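Local coordinates for protein trehalose monomycolate exporter MmpL3 (Mycobacterium tuberculosis, PDB 7NVH) that exports trehalose monomycolate, the mycolic acid carrier for cell wall assembly, across the inner membrane as an RND-superfamily transporter, at residues A[649-663]-A[720-732]. Residues are numbered along the deposited sequence; the frame is centred on the assembly and turned at random.
Sequences MVEARERGMSTQEAI and PSVMKLLGDDCWW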
loop_
_atom_site.group_PDB
_atom_site.type_symbol
_atom_site.label_atom_id
_atom_site.label_comp_id
_atom_site.label_asym_id
_atom_site.label_seq_id
_atom_site.Cartn_x
_atom_site.Cartn_y
_atom_site.Cartn_z
ATOM N N MET A 649 -11.070 26.330 -15.101
ATOM C CA MET A 649 -12.414 26.856 -15.317
ATOM C C MET A 649 -12.720 27.998 -14.358
ATOM O O MET A 649 -13.300 29.013 -14.757
ATOM C CB MET A 649 -13.452 25.746 -15.162
ATOM C CG MET A 649 -13.053 24.414 -15.758
ATOM S SD MET A 649 -14.367 23.197 -15.579
ATOM C CE MET A 649 -13.905 22.007 -16.828
ATOM N N VAL A 650 -12.348 27.844 -13.088
ATOM C CA VAL A 650 -12.590 28.897 -12.108
ATOM C C VAL A 650 -11.776 30.137 -12.448
ATOM O O VAL A 650 -12.252 31.269 -12.301
ATOM C CB VAL A 650 -12.284 28.392 -10.688
ATOM C CG1 VAL A 650 -12.553 29.481 -9.683
ATOM C CG2 VAL A 650 -13.126 27.179 -10.362
ATOM N N GLU A 651 -10.536 29.945 -12.900
ATOM C CA GLU A 651 -9.710 31.071 -13.319
ATOM C C GLU A 651 -10.324 31.794 -14.509
ATOM O O GLU A 651 -10.340 33.029 -14.554
ATOM C CB GLU A 651 -8.304 30.577 -13.657
ATOM C CG GLU A 651 -7.470 31.553 -14.456
ATOM C CD GLU A 651 -6.094 31.010 -14.774
ATOM O OE1 GLU A 651 -5.734 29.947 -14.227
ATOM O OE2 GLU A 651 -5.376 31.642 -15.575
ATOM N N ALA A 652 -10.838 31.040 -15.482
ATOM C CA ALA A 652 -11.436 31.659 -16.660
ATOM C C ALA A 652 -12.734 32.375 -16.315
ATOM O O ALA A 652 -13.047 33.416 -16.901
ATOM C CB ALA A 652 -11.676 30.605 -17.739
ATOM N N ARG A 653 -13.506 31.833 -15.372
ATOM C CA ARG A 653 -14.775 32.455 -15.010
ATOM C C ARG A 653 -14.563 33.839 -14.414
ATOM O O ARG A 653 -15.310 34.776 -14.719
ATOM C CB ARG A 653 -15.538 31.564 -14.035
ATOM C CG ARG A 653 -16.694 32.259 -13.347
ATOM C CD ARG A 653 -17.935 32.245 -14.215
ATOM N NE ARG A 653 -18.843 33.335 -13.882
ATOM C CZ ARG A 653 -20.135 33.348 -14.189
ATOM N NH1 ARG A 653 -20.673 32.327 -14.837
ATOM N NH2 ARG A 653 -20.887 34.382 -13.847
ATOM N N GLU A 654 -13.546 33.989 -13.563
ATOM C CA GLU A 654 -13.265 35.289 -12.967
ATOM C C GLU A 654 -12.883 36.327 -14.010
ATOM O O GLU A 654 -13.017 37.527 -13.752
ATOM C CB GLU A 654 -12.156 35.160 -11.923
ATOM C CG GLU A 654 -12.504 34.255 -10.754
ATOM C CD GLU A 654 -13.388 34.934 -9.723
ATOM O OE1 GLU A 654 -13.638 34.328 -8.662
ATOM O OE2 GLU A 654 -13.828 36.078 -9.968
ATOM N N ARG A 655 -12.416 35.897 -15.180
ATOM C CA ARG A 655 -12.068 36.802 -16.264
ATOM C C ARG A 655 -13.286 37.300 -17.032
ATOM O O ARG A 655 -13.124 37.872 -18.115
ATOM C CB ARG A 655 -11.092 36.118 -17.224
ATOM C CG ARG A 655 -9.672 36.034 -16.696
ATOM C CD ARG A 655 -8.671 35.839 -17.820
ATOM N NE ARG A 655 -9.167 34.927 -18.846
ATOM C CZ ARG A 655 -8.691 33.702 -19.048
ATOM N NH1 ARG A 655 -7.706 33.237 -18.293
ATOM N NH2 ARG A 655 -9.203 32.940 -20.005
ATOM N N GLY A 656 -14.490 37.099 -16.502
ATOM C CA GLY A 656 -15.703 37.552 -17.146
ATOM C C GLY A 656 -16.371 36.546 -18.056
ATOM O O GLY A 656 -17.456 36.835 -18.576
ATOM N N MET A 657 -15.763 35.383 -18.269
ATOM C CA MET A 657 -16.345 34.382 -19.150
ATOM C C MET A 657 -17.647 33.846 -18.573
ATOM O O MET A 657 -17.794 33.702 -17.358
ATOM C CB MET A 657 -15.360 33.235 -19.371
ATOM C CG MET A 657 -14.042 33.638 -20.011
ATOM S SD MET A 657 -14.103 33.769 -21.810
ATOM C CE MET A 657 -14.626 35.468 -22.039
ATOM N N SER A 658 -18.597 33.548 -19.455
ATOM C CA SER A 658 -19.839 32.919 -19.038
ATOM C C SER A 658 -19.556 31.504 -18.541
ATOM O O SER A 658 -18.429 31.008 -18.601
ATOM C CB SER A 658 -20.840 32.906 -20.188
ATOM O OG SER A 658 -22.155 32.686 -19.708
ATOM N N THR A 659 -20.596 30.841 -18.035
ATOM C CA THR A 659 -20.405 29.508 -17.473
ATOM C C THR A 659 -20.000 28.503 -18.543
ATOM O O THR A 659 -19.143 27.647 -18.303
ATOM C CB THR A 659 -21.675 29.045 -16.763
ATOM O OG1 THR A 659 -22.077 30.036 -15.811
ATOM C CG2 THR A 659 -21.426 27.734 -16.038
ATOM N N GLN A 660 -20.604 28.587 -19.729
ATOM C CA GLN A 660 -20.264 27.657 -20.802
ATOM C C GLN A 660 -18.851 27.905 -21.315
ATOM O O GLN A 660 -18.059 26.965 -21.476
ATOM C CB GLN A 660 -21.285 27.784 -21.932
ATOM C CG GLN A 660 -21.206 26.687 -22.972
ATOM C CD GLN A 660 -22.457 26.599 -23.817
ATOM O OE1 GLN A 660 -23.390 27.379 -23.646
ATOM N NE2 GLN A 660 -22.483 25.642 -24.735
ATOM N N GLU A 661 -18.514 29.169 -21.570
ATOM C CA GLU A 661 -17.165 29.502 -22.009
ATOM C C GLU A 661 -16.142 29.176 -20.932
ATOM O O GLU A 661 -15.027 28.742 -21.237
ATOM C CB GLU A 661 -17.092 30.978 -22.392
ATOM C CG GLU A 661 -18.286 31.451 -23.194
ATOM C CD GLU A 661 -18.062 32.807 -23.831
ATOM O OE1 GLU A 661 -17.309 33.620 -23.258
ATOM O OE2 GLU A 661 -18.641 33.057 -24.909
ATOM N N ALA A 662 -16.492 29.397 -19.665
ATOM C CA ALA A 662 -15.581 29.032 -18.587
ATOM C C ALA A 662 -15.191 27.568 -18.693
ATOM O O ALA A 662 -14.008 27.224 -18.622
ATOM C CB ALA A 662 -16.219 29.321 -17.230
ATOM N N ILE A 663 -16.176 26.695 -18.913
ATOM C CA ILE A 663 -15.893 25.273 -19.078
ATOM C C ILE A 663 -15.048 25.033 -20.321
ATOM O O ILE A 663 -14.084 24.259 -20.289
ATOM C CB ILE A 663 -17.204 24.468 -19.126
ATOM C CG1 ILE A 663 -18.012 24.685 -17.849
ATOM C CG2 ILE A 663 -16.914 22.994 -19.310
ATOM C CD1 ILE A 663 -19.438 24.210 -17.953
ATOM N N PRO A 720 -18.005 18.296 -17.550
ATOM C CA PRO A 720 -18.656 19.356 -18.337
ATOM C C PRO A 720 -20.168 19.259 -18.345
ATOM O O PRO A 720 -20.850 20.281 -18.209
ATOM C CB PRO A 720 -18.080 19.167 -19.745
ATOM C CG PRO A 720 -16.913 18.304 -19.607
ATOM C CD PRO A 720 -17.040 17.525 -18.352
ATOM N N SER A 721 -20.715 18.052 -18.498
ATOM C CA SER A 721 -22.163 17.905 -18.564
ATOM C C SER A 721 -22.820 18.300 -17.251
ATOM O O SER A 721 -23.840 18.999 -17.243
ATOM C CB SER A 721 -22.525 16.469 -18.932
ATOM O OG SER A 721 -22.067 15.568 -17.943
ATOM N N VAL A 722 -22.250 17.866 -16.127
ATOM C CA VAL A 722 -22.813 18.224 -14.831
ATOM C C VAL A 722 -22.699 19.722 -14.595
ATOM O O VAL A 722 -23.659 20.368 -14.160
ATOM C CB VAL A 722 -22.137 17.418 -13.709
ATOM C CG1 VAL A 722 -22.514 17.982 -12.358
ATOM C CG2 VAL A 722 -22.543 15.959 -13.798
ATOM N N MET A 723 -21.536 20.304 -14.891
ATOM C CA MET A 723 -21.357 21.732 -14.652
ATOM C C MET A 723 -22.237 22.574 -15.566
ATOM O O MET A 723 -22.580 23.707 -15.216
ATOM C CB MET A 723 -19.891 22.114 -14.818
ATOM C CG MET A 723 -19.038 21.749 -13.622
ATOM S SD MET A 723 -17.298 22.119 -13.867
ATOM C CE MET A 723 -17.301 23.885 -13.584
ATOM N N LYS A 724 -22.606 22.050 -16.734
ATOM C CA LYS A 724 -23.566 22.757 -17.572
ATOM C C LYS A 724 -24.985 22.603 -17.042
ATOM O O LYS A 724 -25.769 23.558 -17.077
ATOM C CB LYS A 724 -23.478 22.259 -19.011
ATOM C CG LYS A 724 -24.703 22.567 -19.845
ATOM C CD LYS A 724 -24.590 23.923 -20.507
ATOM C CE LYS A 724 -25.886 24.297 -21.197
ATOM N NZ LYS A 724 -26.042 25.770 -21.324
ATOM N N LEU A 725 -25.332 21.411 -16.551
ATOM C CA LEU A 725 -26.670 21.200 -16.005
ATOM C C LEU A 725 -26.909 22.073 -14.781
ATOM O O LEU A 725 -28.000 22.627 -14.607
ATOM C CB LEU A 725 -26.871 19.727 -15.658
ATOM C CG LEU A 725 -27.054 18.778 -16.840
ATOM C CD1 LEU A 725 -26.824 17.343 -16.405
ATOM C CD2 LEU A 725 -28.433 18.940 -17.448
ATOM N N LEU A 726 -25.897 22.201 -13.919
ATOM C CA LEU A 726 -26.029 23.038 -12.733
ATOM C C LEU A 726 -26.314 24.484 -13.109
ATOM O O LEU A 726 -27.177 25.132 -12.508
ATOM C CB LEU A 726 -24.757 22.950 -11.896
ATOM C CG LEU A 726 -24.614 21.753 -10.961
ATOM C CD1 LEU A 726 -23.221 21.720 -10.366
ATOM C CD2 LEU A 726 -25.664 21.816 -9.869
ATOM N N GLY A 727 -25.601 25.004 -14.103
ATOM C CA GLY A 727 -25.828 26.355 -14.567
ATOM C C GLY A 727 -24.870 27.356 -13.965
ATOM O O GLY A 727 -23.728 27.018 -13.640
ATOM N N ASP A 728 -25.330 28.595 -13.804
ATOM C CA ASP A 728 -24.511 29.661 -13.245
ATOM C C ASP A 728 -24.283 29.507 -11.749
ATOM O O ASP A 728 -23.521 30.294 -11.176
ATOM C CB ASP A 728 -25.153 31.017 -13.535
ATOM C CG ASP A 728 -25.083 31.392 -15.000
ATOM O OD1 ASP A 728 -24.100 31.009 -15.666
ATOM O OD2 ASP A 728 -26.012 32.068 -15.489
ATOM N N ASP A 729 -24.918 28.531 -11.109
ATOM C CA ASP A 729 -24.775 28.308 -9.679
ATOM C C ASP A 729 -23.581 27.433 -9.330
ATOM O O ASP A 729 -23.379 27.132 -8.152
ATOM C CB ASP A 729 -26.053 27.686 -9.115
ATOM C CG ASP A 729 -27.079 28.729 -8.716
ATOM O OD1 ASP A 729 -26.683 29.879 -8.435
ATOM O OD2 ASP A 729 -28.282 28.400 -8.687
ATOM N N CYS A 730 -22.792 27.009 -10.321
ATOM C CA CYS A 730 -21.540 26.322 -10.020
ATOM C C CYS A 730 -20.580 27.227 -9.266
ATOM O O CYS A 730 -19.705 26.742 -8.542
ATOM C CB CYS A 730 -20.869 25.842 -11.306
ATOM S SG CYS A 730 -21.752 24.583 -12.224
ATOM N N TRP A 731 -20.725 28.540 -9.428
ATOM C CA TRP A 731 -19.744 29.509 -8.965
ATOM C C TRP A 731 -20.217 30.236 -7.711
ATOM O O TRP A 731 -19.733 31.325 -7.397
ATOM C CB TRP A 731 -19.451 30.513 -10.075
ATOM C CG TRP A 731 -19.274 29.872 -11.409
ATOM C CD1 TRP A 731 -20.118 29.963 -12.471
ATOM C CD2 TRP A 731 -18.201 29.021 -11.821
ATOM N NE1 TRP A 731 -19.634 29.233 -13.526
ATOM C CE2 TRP A 731 -18.457 28.642 -13.150
ATOM C CE3 TRP A 731 -17.047 28.545 -11.197
ATOM C CZ2 TRP A 731 -17.603 27.814 -13.865
ATOM C CZ3 TRP A 731 -16.202 27.723 -11.908
ATOM C CH2 TRP A 731 -16.483 27.365 -13.228
ATOM N N TRP A 732 -21.160 29.646 -6.986
ATOM C CA TRP A 732 -21.845 30.318 -5.893
ATOM C C TRP A 732 -21.225 29.913 -4.564
ATOM O O TRP A 732 -21.166 28.724 -4.238
ATOM C CB TRP A 732 -23.336 29.990 -5.899
ATOM C CG TRP A 732 -24.078 30.657 -4.797
ATOM C CD1 TRP A 732 -24.579 31.921 -4.798
ATOM C CD2 TRP A 732 -24.394 30.099 -3.519
ATOM N NE1 TRP A 732 -25.195 32.186 -3.601
ATOM C CE2 TRP A 732 -25.094 31.082 -2.797
ATOM C CE3 TRP A 732 -24.153 28.863 -2.914
ATOM C CZ2 TRP A 732 -25.555 30.869 -1.500
ATOM C CZ3 TRP A 732 -24.612 28.652 -1.628
ATOM C CH2 TRP A 732 -25.307 29.650 -0.935
#
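The indole of W731 is laid between the end of helix 624-654 and the start of helix 659-669, and R653 runs across one of its faces. R653 CD sits 3.6 Å from the centroid of the five-membered ring, 13° off the normal, a CH-pi contact. A bend at chi2 folds the arginine chain over the indole and carries its guanidinium past CD1, with the two planes 42° apart. At the ring's edge V650 CG2 meets CZ3 at 3.5 Å, close to the indole plane, while T659 CG2 reaches NE1 from another part of the rim. M649 CB and A662 CB approach the benzo end, the latter 3.9 Å from CZ2. The opposite face lies against W731's own neighbour, C730 CB.

Polar links are looser. W731 NE1 gives a weak hydrogen bond to T659 OG1 (3.4 Å, 142°), whose modelled position is uncertain. R653 NH1 and D728 OD1 form a long salt bridge at 3.8 Å, with the carboxylate oxygen at the guanidinium edge; that oxygen's placement is equally doubtful.

Deeper in, M649 SD of helix 624-654 lies 3.6 Å from M723 SD. The nearly antiparallel segments 659-663 and 720-726 meet through I663, which packs CD1 on M723 CB at 3.8 Å and CG2 on P720 CB. G727, with positive phi, ends helix 694-726 and turns the chain back toward W731, whose carbonyl accepts a hydrogen bond from R738 NH2. The contact thus joins the end of helix 624-654 and the start of helix 659-669 to the end of helix 694-726 and the chain after it, far from the detergent pocket, mainly by apolar packing around a tryptophan, with charge probably adding little.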